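Local coordinates for lipopolysaccharide export system protein LptH (Pseudomonas aeruginosa, PDB 4UU4), which binds lipopolysaccharide and is required for its translocation from the inner to the outer membrane, perhaps as part of a bridge across the periplasm, at residues T83-P88 / G106-Y111; T114-V119 / D141-I146; G135-Y140 / G150-S155. All blocks are in the same frame, centred on the assembly; numbering follows the deposited sequence.

How the contacts relate
All three contacts bear on the same antiparallel sheet of the β-jellyroll, and all are partly buried. Contact 1 is the most central, its centre about 6 Å from the chain centre, and is mainly a strand pairing held by backbone bonds. Contacts 2 and 3, with centres about 10 and 13 Å out, lie at a loop and at a corner near opposite ends of strand 137-141 and add charged side chains to a single bridge each. Contact 1 meets contact 2 through the neighbouring strands 109-112 and 117-121; contact 2 meets contact 3 through 117-121 and 137-141. In contact 2 the aspartate that ends strand 137-141 faces an arginine without directed bonds, whereas the glutamate of contact 3 is bonded through both oxygens.

Contact 1 of 3, residues T83-P88 / G106-Y111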
ATOM      1  N   THR A  83      -6.843   2.522  -2.617  1.00 29.19           N
ATOM      2  CA  THR A  83      -5.797   3.087  -3.462  1.00 25.45           C
ATOM      3  C   THR A  83      -5.338   4.444  -2.942  1.00 26.85           C
ATOM      4  O   THR A  83      -6.137   5.367  -2.816  1.00 26.18           O
ATOM      5  CB  THR A  83      -6.260   3.243  -4.919  1.00 24.57           C
ATOM      6  OG1 THR A  83      -6.757   1.992  -5.403  1.00 35.05           O
ATOM      7  CG2 THR A  83      -5.108   3.696  -5.796  1.00 24.53           C
ATOM      8  N   SER A  84      -4.046   4.555  -2.644  1.00 27.80           N
ATOM      9  CA  SER A  84      -3.450   5.808  -2.196  1.00 29.22           C
ATOM     10  C   SER A  84      -2.484   6.399  -3.224  1.00 38.03           C
ATOM     11  O   SER A  84      -1.769   5.672  -3.925  1.00 40.83           O
ATOM     12  CB  SER A  84      -2.730   5.617  -0.859  1.00 33.86           C
ATOM     13  OG  SER A  84      -2.178   6.839  -0.397  1.00 39.87           O
ATOM     14  N   VAL A  85      -2.474   7.728  -3.291  1.00 37.57           N
ATOM     15  CA  VAL A  85      -1.580   8.471  -4.174  1.00 29.81           C
ATOM     16  C   VAL A  85      -0.944   9.638  -3.419  1.00 28.77           C
ATOM     17  O   VAL A  85      -1.648  10.449  -2.795  1.00 36.19           O
ATOM     18  CB  VAL A  85      -2.331   9.020  -5.407  1.00 31.93           C
ATOM     19  CG1 VAL A  85      -1.516  10.106  -6.096  1.00 32.79           C
ATOM     20  CG2 VAL A  85      -2.683   7.891  -6.373  1.00 27.85           C
ATOM     21  N   GLY A  86       0.385   9.706  -3.477  1.00 34.21           N
ATOM     22  CA  GLY A  86       1.153  10.760  -2.832  1.00 39.83           C
ATOM     23  C   GLY A  86       2.510  10.971  -3.494  1.00 27.16           C
ATOM     24  O   GLY A  86       2.725  10.532  -4.624  1.00 20.75           O
ATOM     25  N   LYS A  87       3.421  11.652  -2.798  1.00 18.43           N
ATOM     26  CA  LYS A  87       4.785  11.849  -3.296  1.00 23.61           C
ATOM     27  C   LYS A  87       5.867  11.500  -2.267  1.00 26.48           C
ATOM     28  O   LYS A  87       6.548  12.392  -1.762  1.00 19.43           O
ATOM     29  CB  LYS A  87       4.997  13.302  -3.739  1.00 32.48           C
ATOM     30  CG  LYS A  87       3.763  14.034  -4.253  1.00 41.48           C
ATOM     31  CD  LYS A  87       3.578  13.856  -5.749  1.00 47.55           C
ATOM     32  CE  LYS A  87       2.560  14.845  -6.290  1.00 60.52           C
ATOM     33  NZ  LYS A  87       2.411  14.750  -7.767  1.00 69.33           N
ATOM     34  N   PRO A  88       6.047  10.202  -1.957  1.00 24.15           N
ATOM     35  CA  PRO A  88       5.207   9.101  -2.433  1.00 19.78           C
ATOM     36  C   PRO A  88       4.136   8.737  -1.415  1.00 19.40           C
ATOM     37  O   PRO A  88       4.098   9.273  -0.305  1.00 18.40           O
ATOM     38  CB  PRO A  88       6.211   7.954  -2.532  1.00 21.29           C
ATOM     39  CG  PRO A  88       7.116   8.198  -1.377  1.00 18.07           C
ATOM     40  CD  PRO A  88       7.271   9.700  -1.309  1.00 20.44           C
ATOM     41  N   GLY A 106       5.592   4.098  -2.694  1.00 39.54           N
ATOM     42  CA  GLY A 106       5.270   4.059  -4.109  1.00 33.62           C
ATOM     43  C   GLY A 106       4.452   5.254  -4.526  1.00 28.79           C
ATOM     44  O   GLY A 106       3.674   5.762  -3.736  1.00 36.06           O
ATOM     45  N   LEU A 107       4.633   5.709  -5.762  1.00 24.28           N
ATOM     46  CA  LEU A 107       3.801   6.779  -6.292  1.00 25.59           C
ATOM     47  C   LEU A 107       2.325   6.395  -6.235  1.00 25.92           C
ATOM     48  O   LEU A 107       1.495   7.197  -5.819  1.00 30.30           O
ATOM     49  CB  LEU A 107       4.230   7.161  -7.707  1.00 25.88           C
ATOM     50  CG  LEU A 107       4.988   8.490  -7.799  1.00 24.85           C
ATOM     51  CD1 LEU A 107       6.037   8.586  -6.706  1.00 18.99           C
ATOM     52  CD2 LEU A 107       5.627   8.676  -9.173  1.00 32.20           C
ATOM     53  N   THR A 108       1.997   5.166  -6.630  1.00 26.21           N
ATOM     54  CA  THR A 108       0.644   4.657  -6.404  1.00 27.95           C
ATOM     55  C   THR A 108       0.691   3.379  -5.570  1.00 30.00           C
ATOM     56  O   THR A 108       1.490   2.489  -5.845  1.00 38.80           O
ATOM     57  CB  THR A 108      -0.112   4.401  -7.727  1.00 28.63           C
ATOM     58  OG1 THR A 108      -0.229   5.625  -8.458  1.00 47.55           O
ATOM     59  CG2 THR A 108      -1.503   3.846  -7.461  1.00 24.74           C
ATOM     60  N   ILE A 109      -0.147   3.288  -4.541  1.00 25.27           N
ATOM     61  CA  ILE A 109      -0.217   2.054  -3.760  1.00 23.04           C
ATOM     62  C   ILE A 109      -1.645   1.528  -3.710  1.00 26.27           C
ATOM     63  O   ILE A 109      -2.559   2.262  -3.380  1.00 27.28           O
ATOM     64  CB  ILE A 109       0.287   2.255  -2.315  1.00 21.11           C
ATOM     65  CG1 ILE A 109       1.769   2.637  -2.295  1.00 23.06           C
ATOM     66  CG2 ILE A 109       0.070   0.991  -1.491  1.00 22.18           C
ATOM     67  CD1 ILE A 109       2.312   2.855  -0.893  1.00 17.75           C
ATOM     68  N   GLN A 110      -1.847   0.261  -4.042  1.00 30.35           N
ATOM     69  CA  GLN A 110      -3.173  -0.330  -3.904  1.00 26.89           C
ATOM     70  C   GLN A 110      -3.154  -1.410  -2.838  1.00 33.09           C
ATOM     71  O   GLN A 110      -2.329  -2.319  -2.886  1.00 41.44           O
ATOM     72  CB  GLN A 110      -3.631  -0.932  -5.224  1.00 26.58           C
ATOM     73  CG  GLN A 110      -3.588   0.031  -6.381  1.00 29.39           C
ATOM     74  CD  GLN A 110      -3.838  -0.661  -7.701  1.00 33.70           C
ATOM     75  OE1 GLN A 110      -2.938  -1.281  -8.269  1.00 43.51           O
ATOM     76  NE2 GLN A 110      -5.065  -0.561  -8.200  1.00 35.98           N
ATOM     77  N   TYR A 111      -4.060  -1.307  -1.875  1.00 24.39           N
ATOM     78  CA  TYR A 111      -4.180  -2.315  -0.834  1.00 28.12           C
ATOM     79  C   TYR A 111      -5.436  -3.141  -1.071  1.00 27.99           C
ATOM     80  O   TYR A 111      -6.540  -2.755  -0.677  1.00 38.28           O
ATOM     81  CB  TYR A 111      -4.173  -1.672   0.561  1.00 27.01           C
ATOM     82  CG  TYR A 111      -4.390  -2.645   1.704  1.00 31.13           C
ATOM     83  CD1 TYR A 111      -3.835  -3.920   1.681  1.00 30.69           C
ATOM     84  CD2 TYR A 111      -5.143  -2.281   2.812  1.00 38.18           C
ATOM     85  CE1 TYR A 111      -4.036  -4.806   2.723  1.00 34.18           C
ATOM     86  CE2 TYR A 111      -5.346  -3.157   3.857  1.00 44.52           C
ATOM     87  CZ  TYR A 111      -4.790  -4.416   3.811  1.00 39.72           C
ATOM     88  OH  TYR A 111      -5.001  -5.281   4.859  1.00 43.26           O
TER
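S84 and I109 form an antiparallel hydrogen-bonded pair joining strands 81-85 and 109-112 in one of the two sheets of the β-jellyroll. S84 N donates to I109 O at 2.8 Å, and I109 N returns a bond to S84 O at 2.9 Å; the short strand axes run 159° apart in direction. T83 with Q110 and V85 with T108 are the flanking non-hydrogen-bonded pairs, and their side chains share one face of the sheet. On the other face S84 and I109 both pack against L64 and A89, while S84 OG bonds to T65 O. The T83 side chain can be followed outward from its CB, 4.1 Å from I109 O. CG2, anti to the backbone N, lies 3.8 Å from I109 O and reaches T108 CG2 at 4.0 Å; OG1 comes within 3.9 Å of Q110 CG, the Q110 side chain lying alongside and pointing the same way. The chain turns a corner after the first strand, at G86-P88, and another before the second, at L107-T108, a classic β bulge opposite I121. These corners connect to strands 89-93 and 102-106, neighbours in the second sheet. Beyond the cis K87-P88 peptide bond, P88 CB approaches G106 O at 3.6 Å and L107 CD1 at 4.2 Å.

Contact 2 of 3, residues T114-V119 / D141-I146; sequences TQNRVV and DTQRQI
A G1 β bulge at N116 and R117, both opposite F112, meets an Asx turn headed by D141 at the end of strand 137-141. D141 OD1 accepts from Q143 N at 2.7 Å, nearly along its C-O axis, which makes the Asx turn, and from R144 N at 2.6 Å, well above the carboxylate plane, which extends it to an Asx motif. CG of D141 stands anti to its own backbone N (chi1 -171°), and D141 N bonds to I146 O across the base of the loop. Between the segments, R117 and D141 are an antiparallel non-hydrogen-bonded pair with a CA-CA distance of 4.7 Å. Next to it T142 N donates to N116 O at 3.2 Å, approaching from 47° above the carbonyl plane, and D141 CA makes a CA-H...O contact with the same oxygen.

Side chains fill in around this bond. T142 sets OG1 between its backbone N and carbonyl carbon, 3.4 Å from N116 CB, while its CG2 meets V118 CG2 at 3.8 Å; each of these pairs of side chains crosses at about a right angle. Y91, from the second sheet, touches both T142 and the buried V118, consistent with this apolar end facing the interior between the sheets. N116 ND2 passes 3.8 Å from Q143 CB.

The R117 guanidinium has D141 CG over one face. R117 NH2 lies 3.3 Å from D141 OD2, but OD2 is well out of the guanidinium plane, so no N-H points at it and the salt bridge rests on charge; the planes are 67° apart. Attraction to R117 would probably favour the ionised form of D141, whose carboxylate probably also eases repulsion between the R117 and R144 guanidiniums, near each other but not in contact.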
ATOM      1  N   THR A 114      -9.247  -7.683   0.494  1.00 48.23           N
ATOM      2  CA  THR A 114      -9.795  -9.031   0.344  1.00 47.33           C
ATOM      3  C   THR A 114      -8.720 -10.031  -0.088  1.00 48.12           C
ATOM      4  O   THR A 114      -8.734 -11.190   0.321  1.00 49.31           O
ATOM      5  CB  THR A 114     -10.939  -9.073  -0.685  1.00 51.09           C
ATOM      6  OG1 THR A 114     -10.606  -8.240  -1.801  1.00 60.60           O
ATOM      7  CG2 THR A 114     -12.235  -8.573  -0.069  1.00 52.05           C
ATOM      8  N   GLN A 115      -7.780  -9.567  -0.903  1.00 45.75           N
ATOM      9  CA  GLN A 115      -6.767 -10.436  -1.492  1.00 46.38           C
ATOM     10  C   GLN A 115      -5.511 -10.584  -0.628  1.00 42.25           C
ATOM     11  O   GLN A 115      -4.677 -11.447  -0.896  1.00 43.59           O
ATOM     12  CB  GLN A 115      -6.356  -9.886  -2.860  1.00 52.81           C
ATOM     13  CG  GLN A 115      -7.491  -9.227  -3.627  1.00 64.52           C
ATOM     14  CD  GLN A 115      -8.009 -10.099  -4.745  1.00 68.35           C
ATOM     15  OE1 GLN A 115      -7.242 -10.538  -5.607  1.00 66.18           O
ATOM     16  NE2 GLN A 115      -9.313 -10.398  -4.714  1.00 70.85           N
ATOM     17  N   ASN A 116      -5.384  -9.748   0.399  1.00 36.37           N
ATOM     18  CA  ASN A 116      -4.125  -9.585   1.132  1.00 42.13           C
ATOM     19  C   ASN A 116      -2.970  -9.248   0.187  1.00 39.97           C
ATOM     20  O   ASN A 116      -1.932  -9.921   0.193  1.00 45.45           O
ATOM     21  CB  ASN A 116      -3.780 -10.827   1.965  1.00 46.02           C
ATOM     22  CG  ASN A 116      -4.748 -11.054   3.110  1.00 48.10           C
ATOM     23  OD1 ASN A 116      -5.292 -10.108   3.681  1.00 55.46           O
ATOM     24  ND2 ASN A 116      -4.962 -12.319   3.456  1.00 50.39           N
ATOM     25  N   ARG A 117      -3.162  -8.218  -0.632  1.00 32.92           N
ATOM     26  CA  ARG A 117      -2.161  -7.835  -1.622  1.00 28.34           C
ATOM     27  C   ARG A 117      -1.952  -6.330  -1.693  1.00 24.97           C
ATOM     28  O   ARG A 117      -2.901  -5.559  -1.817  1.00 27.78           O
ATOM     29  CB  ARG A 117      -2.534  -8.377  -3.004  1.00 34.04           C
ATOM     30  CG  ARG A 117      -1.535  -9.382  -3.553  1.00 42.19           C
ATOM     31  CD  ARG A 117      -2.176 -10.311  -4.567  1.00 50.41           C
ATOM     32  NE  ARG A 117      -1.547 -11.631  -4.564  1.00 67.36           N
ATOM     33  CZ  ARG A 117      -1.845 -12.596  -3.699  1.00 69.69           C
ATOM     34  NH1 ARG A 117      -2.759 -12.386  -2.761  1.00 66.58           N
ATOM     35  NH2 ARG A 117      -1.230 -13.770  -3.764  1.00 76.72           N
ATOM     36  N   VAL A 118      -0.695  -5.915  -1.612  1.00 27.05           N
ATOM     37  CA  VAL A 118      -0.354  -4.503  -1.711  1.00 27.33           C
ATOM     38  C   VAL A 118       0.564  -4.261  -2.903  1.00 26.17           C
ATOM     39  O   VAL A 118       1.728  -4.651  -2.881  1.00 36.29           O
ATOM     40  CB  VAL A 118       0.350  -4.002  -0.438  1.00 26.28           C
ATOM     41  CG1 VAL A 118       0.493  -2.497  -0.480  1.00 22.90           C
ATOM     42  CG2 VAL A 118      -0.422  -4.426   0.799  1.00 26.04           C
ATOM     43  N   VAL A 119       0.044  -3.612  -3.941  1.00 25.52           N
ATOM     44  CA  VAL A 119       0.859  -3.335  -5.121  1.00 26.91           C
ATOM     45  C   VAL A 119       1.336  -1.883  -5.196  1.00 28.06           C
ATOM     46  O   VAL A 119       0.544  -0.942  -5.192  1.00 26.86           O
ATOM     47  CB  VAL A 119       0.168  -3.775  -6.434  1.00 28.45           C
ATOM     48  CG1 VAL A 119      -1.280  -3.338  -6.445  1.00 35.68           C
ATOM     49  CG2 VAL A 119       0.913  -3.230  -7.642  1.00 24.45           C
ATOM     50  N   ASP A 141       2.324  -9.755  -0.807  1.00 31.06           N
ATOM     51  CA  ASP A 141       1.381 -10.584  -0.073  1.00 35.11           C
ATOM     52  C   ASP A 141       1.635 -10.372   1.414  1.00 37.74           C
ATOM     53  O   ASP A 141       2.726 -10.636   1.901  1.00 40.67           O
ATOM     54  CB  ASP A 141       1.569 -12.055  -0.450  1.00 38.07           C
ATOM     55  CG  ASP A 141       0.480 -12.954   0.110  1.00 51.11           C
ATOM     56  OD1 ASP A 141       0.180 -12.868   1.320  1.00 50.30           O
ATOM     57  OD2 ASP A 141      -0.080 -13.756  -0.668  1.00 53.62           O
ATOM     58  N   THR A 142       0.628  -9.886   2.130  1.00 36.59           N
ATOM     59  CA  THR A 142       0.774  -9.611   3.556  1.00 40.79           C
ATOM     60  C   THR A 142       0.588 -10.868   4.402  1.00 51.56           C
ATOM     61  O   THR A 142       0.935 -10.887   5.584  1.00 58.96           O
ATOM     62  CB  THR A 142      -0.229  -8.541   4.031  1.00 48.73           C
ATOM     63  OG1 THR A 142      -1.567  -9.017   3.831  1.00 50.66           O
ATOM     64  CG2 THR A 142      -0.035  -7.240   3.264  1.00 46.98           C
ATOM     65  N   GLN A 143       0.037 -11.915   3.793  1.00 55.07           N
ATOM     66  CA  GLN A 143      -0.207 -13.169   4.499  1.00 63.01           C
ATOM     67  C   GLN A 143       0.979 -14.108   4.342  1.00 73.42           C
ATOM     68  O   GLN A 143       1.613 -14.488   5.323  1.00 84.52           O
ATOM     69  CB  GLN A 143      -1.478 -13.850   3.986  1.00 74.71           C
ATOM     70  CG  GLN A 143      -1.946 -15.012   4.855  1.00 87.39           C
ATOM     71  CD  GLN A 143      -2.599 -16.122   4.051  1.00 95.70           C
ATOM     72  OE1 GLN A 143      -2.525 -16.136   2.824  1.00 99.31           O
ATOM     73  NE2 GLN A 143      -3.239 -17.061   4.743  1.00 97.49           N
ATOM     74  N   ARG A 144       1.276 -14.477   3.099  1.00 61.27           N
ATOM     75  CA  ARG A 144       2.405 -15.352   2.810  1.00 59.70           C
ATOM     76  C   ARG A 144       3.720 -14.608   3.023  1.00 50.96           C
ATOM     77  O   ARG A 144       4.785 -15.218   3.082  1.00 53.77           O
ATOM     78  CB  ARG A 144       2.322 -15.873   1.374  1.00 53.28           C
ATOM     79  CG  ARG A 144       0.971 -16.470   1.002  1.00 67.00           C
ATOM     80  CD  ARG A 144       0.924 -16.888  -0.464  1.00 68.54           C
ATOM     81  NE  ARG A 144       1.828 -18.002  -0.743  1.00 75.57           N
ATOM     82  CZ  ARG A 144       2.017 -18.531  -1.948  1.00 79.08           C
ATOM     83  NH1 ARG A 144       1.364 -18.050  -2.998  1.00 79.77           N
ATOM     84  NH2 ARG A 144       2.863 -19.543  -2.103  1.00 82.38           N
ATOM     85  N   GLN A 145       3.629 -13.285   3.149  1.00 46.31           N
ATOM     86  CA  GLN A 145       4.801 -12.417   3.268  1.00 50.09           C
ATOM     87  C   GLN A 145       5.760 -12.588   2.086  1.00 52.18           C
ATOM     88  O   GLN A 145       6.979 -12.620   2.255  1.00 57.32           O
ATOM     89  CB  GLN A 145       5.515 -12.614   4.611  1.00 51.87           C
ATOM     90  CG  GLN A 145       4.712 -12.122   5.810  1.00 55.38           C
ATOM     91  CD  GLN A 145       5.465 -12.262   7.119  1.00 66.64           C
ATOM     92  OE1 GLN A 145       6.664 -11.991   7.195  1.00 69.72           O
ATOM     93  NE2 GLN A 145       4.759 -12.687   8.162  1.00 67.33           N
ATOM     94  N   ILE A 146       5.188 -12.699   0.890  1.00 47.65           N
ATOM     95  CA  ILE A 146       5.970 -12.832  -0.334  1.00 45.50           C
ATOM     96  C   ILE A 146       6.074 -11.502  -1.074  1.00 41.60           C
ATOM     97  O   ILE A 146       5.071 -10.848  -1.344  1.00 41.23           O
ATOM     98  CB  ILE A 146       5.382 -13.911  -1.275  1.00 49.12           C
ATOM     99  CG1 ILE A 146       5.336 -15.268  -0.564  1.00 57.50           C
ATOM    100  CG2 ILE A 146       6.200 -14.008  -2.559  1.00 45.77           C
ATOM    101  CD1 ILE A 146       4.924 -16.428  -1.451  1.00 52.90           C
TER

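Contact 3 of 3, residues G135-Y140 / G150-S155; sequences GEKIVY and GRATGS
R151 grips E136 side-on in a salt bridge, NE to one carboxylate oxygen and NH2 to the other. R151 NH2 donates to the syn lone pair of E136 OE2 at 2.9 Å. R151 NE reaches E136 OE1 at 3.2 Å, coming from 44° above the carboxylate plane; the two flat groups are inclined 58° to each other. The same OE1 accepts A152 N at 2.9 Å through its anti lone pair, with an N-H...O angle of 163°, and OE2 is also bonded by R161 N. The carboxylate thus joins the corner at E136 to the chain leaving strand 147-150.

That strand lies at one edge of its jellyroll sheet, beside 137-141, and at its end K137 and G150 form an antiparallel hydrogen-bonded pair. K137 N donates to G150 O at 2.9 Å, and G150 N donates to K137 O at the same distance. At the corner E136 N is served by a water at 2.8 Å, which in turn donates to G150 O. A second water donates to A152 O at 3.1 Å and, weakly, to E136 OE1. The extended K137 side chain passes CB by the methyl of A152 and brings CD to 3.8 Å from R151 O.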
ATOM      1  N   GLY A 135      12.118  -1.055  -7.311  1.00 21.54           N
ATOM      2  CA  GLY A 135      11.634  -1.543  -8.589  1.00 22.70           C
ATOM      3  C   GLY A 135      10.554  -0.672  -9.197  1.00 28.68           C
ATOM      4  O   GLY A 135      10.044   0.249  -8.557  1.00 32.24           O
ATOM      5  N   GLU A 136      10.216  -0.961 -10.449  1.00 23.88           N
ATOM      6  CA  GLU A 136       9.142  -0.265 -11.141  1.00 27.35           C
ATOM      7  C   GLU A 136       7.807  -0.649 -10.516  1.00 30.93           C
ATOM      8  O   GLU A 136       6.884   0.167 -10.437  1.00 32.53           O
ATOM      9  CB  GLU A 136       9.138  -0.628 -12.628  1.00 26.44           C
ATOM     10  CG  GLU A 136       9.401   0.540 -13.563  1.00 33.62           C
ATOM     11  CD  GLU A 136       9.269   0.151 -15.023  1.00 37.17           C
ATOM     12  OE1 GLU A 136       8.458  -0.753 -15.319  1.00 35.45           O
ATOM     13  OE2 GLU A 136       9.977   0.741 -15.872  1.00 40.69           O
ATOM     14  N   LYS A 137       7.713  -1.899 -10.074  1.00 28.90           N
ATOM     15  CA  LYS A 137       6.482  -2.408  -9.488  1.00 23.70           C
ATOM     16  C   LYS A 137       6.736  -3.528  -8.479  1.00 30.06           C
ATOM     17  O   LYS A 137       7.413  -4.512  -8.782  1.00 30.42           O
ATOM     18  CB  LYS A 137       5.540  -2.887 -10.593  1.00 30.71           C
ATOM     19  CG  LYS A 137       4.326  -3.646 -10.093  1.00 26.06           C
ATOM     20  CD  LYS A 137       3.451  -4.098 -11.239  1.00 28.80           C
ATOM     21  CE  LYS A 137       2.374  -5.049 -10.755  1.00 29.83           C
ATOM     22  NZ  LYS A 137       1.290  -5.242 -11.757  1.00 34.66           N
ATOM     23  N   ILE A 138       6.187  -3.375  -7.278  1.00 28.67           N
ATOM     24  CA  ILE A 138       6.376  -4.368  -6.226  1.00 28.47           C
ATOM     25  C   ILE A 138       5.052  -4.864  -5.654  1.00 26.48           C
ATOM     26  O   ILE A 138       4.267  -4.090  -5.131  1.00 23.41           O
ATOM     27  CB  ILE A 138       7.237  -3.820  -5.074  1.00 24.47           C
ATOM     28  CG1 ILE A 138       8.655  -3.522  -5.557  1.00 23.92           C
ATOM     29  CG2 ILE A 138       7.283  -4.812  -3.933  1.00 27.23           C
ATOM     30  CD1 ILE A 138       9.578  -3.046  -4.463  1.00 24.07           C
ATOM     31  N   VAL A 139       4.815  -6.166  -5.752  1.00 27.90           N
ATOM     32  CA  VAL A 139       3.602  -6.756  -5.209  1.00 26.62           C
ATOM     33  C   VAL A 139       3.905  -7.442  -3.879  1.00 28.14           C
ATOM     34  O   VAL A 139       4.867  -8.193  -3.769  1.00 28.30           O
ATOM     35  CB  VAL A 139       2.983  -7.754  -6.197  1.00 28.72           C
ATOM     36  CG1 VAL A 139       1.618  -8.212  -5.705  1.00 28.92           C
ATOM     37  CG2 VAL A 139       2.868  -7.116  -7.568  1.00 27.91           C
ATOM     38  N   TYR A 140       3.082  -7.183  -2.869  1.00 24.82           N
ATOM     39  CA  TYR A 140       3.351  -7.684  -1.526  1.00 25.95           C
ATOM     40  C   TYR A 140       2.177  -8.438  -0.904  1.00 31.60           C
ATOM     41  O   TYR A 140       1.165  -7.841  -0.529  1.00 29.39           O
ATOM     42  CB  TYR A 140       3.799  -6.538  -0.614  1.00 24.15           C
ATOM     43  CG  TYR A 140       4.066  -6.949   0.815  1.00 34.10           C
ATOM     44  CD1 TYR A 140       4.878  -8.034   1.108  1.00 35.33           C
ATOM     45  CD2 TYR A 140       3.518  -6.243   1.872  1.00 38.80           C
ATOM     46  CE1 TYR A 140       5.125  -8.408   2.413  1.00 38.42           C
ATOM     47  CE2 TYR A 140       3.759  -6.608   3.180  1.00 27.30           C
ATOM     48  CZ  TYR A 140       4.561  -7.690   3.445  1.00 36.43           C
ATOM     49  OH  TYR A 140       4.798  -8.054   4.751  1.00 39.28           O
ATOM     50  N   GLY A 150       9.398  -6.257 -10.011  1.00 31.02           N
ATOM     51  CA  GLY A 150       9.537  -6.341 -11.450  1.00 30.14           C
ATOM     52  C   GLY A 150       9.099  -5.071 -12.137  1.00 30.22           C
ATOM     53  O   GLY A 150       9.065  -4.012 -11.525  1.00 27.41           O
ATOM     54  N   ARG A 151       8.763  -5.180 -13.415  1.00 32.80           N
ATOM     55  CA  ARG A 151       8.346  -4.022 -14.186  1.00 35.78           C
ATOM     56  C   ARG A 151       6.839  -3.847 -14.129  1.00 38.98           C
ATOM     57  O   ARG A 151       6.096  -4.800 -13.890  1.00 39.44           O
ATOM     58  CB  ARG A 151       8.795  -4.152 -15.641  1.00 37.75           C
ATOM     59  CG  ARG A 151      10.289  -4.283 -15.816  1.00 35.19           C
ATOM     60  CD  ARG A 151      10.708  -3.782 -17.176  1.00 37.47           C
ATOM     61  NE  ARG A 151      10.395  -2.368 -17.333  1.00 36.35           N
ATOM     62  CZ  ARG A 151      10.634  -1.666 -18.434  1.00 38.58           C
ATOM     63  NH1 ARG A 151      11.192  -2.247 -19.485  1.00 41.29           N
ATOM     64  NH2 ARG A 151      10.314  -0.380 -18.483  1.00 38.02           N
ATOM     65  N   ALA A 152       6.395  -2.618 -14.353  1.00 38.90           N
ATOM     66  CA  ALA A 152       4.974  -2.317 -14.370  1.00 32.50           C
ATOM     67  C   ALA A 152       4.400  -2.591 -15.755  1.00 36.21           C
ATOM     68  O   ALA A 152       4.409  -1.720 -16.618  1.00 43.11           O
ATOM     69  CB  ALA A 152       4.745  -0.874 -13.969  1.00 30.74           C
ATOM     70  N   THR A 153       3.909  -3.806 -15.975  1.00 47.19           N
ATOM     71  CA  THR A 153       3.334  -4.165 -17.268  1.00 57.66           C
ATOM     72  C   THR A 153       1.984  -3.502 -17.501  1.00 54.09           C
ATOM     73  O   THR A 153       0.962  -3.963 -16.994  1.00 50.88           O
ATOM     74  CB  THR A 153       3.122  -5.685 -17.402  1.00 64.42           C
ATOM     75  OG1 THR A 153       2.305  -6.149 -16.319  1.00 74.64           O
ATOM     76  CG2 THR A 153       4.452  -6.432 -17.396  1.00 51.70           C
ATOM     77  N   GLY A 154       1.981  -2.429 -18.283  1.00 64.93           N
ATOM     78  CA  GLY A 154       0.759  -1.748 -18.649  1.00 69.12           C
ATOM     79  C   GLY A 154       0.302  -0.744 -17.611  1.00 77.44           C
ATOM     80  O   GLY A 154      -0.891  -0.602 -17.367  1.00 89.02           O
ATOM     81  N   SER A 155       1.257  -0.053 -16.994  1.00 73.86           N
ATOM     82  CA  SER A 155       0.921   1.025 -16.069  1.00 75.22           C
ATOM     83  C   SER A 155       1.603   2.339 -16.463  1.00 83.29           C
ATOM     84  O   SER A 155       1.355   3.383 -15.860  1.00 87.22           O
ATOM     85  CB  SER A 155       1.273   0.641 -14.629  1.00 64.96           C
ATOM     86  OG  SER A 155       0.747  -0.630 -14.290  1.00 70.55           O
TER
HETATM   87  O   HOH W   1      11.791  -2.620 -12.044  1.00 27.37           O
HETATM   88  O   HOH W   2       7.018  -1.335 -18.242  1.00 60.84           O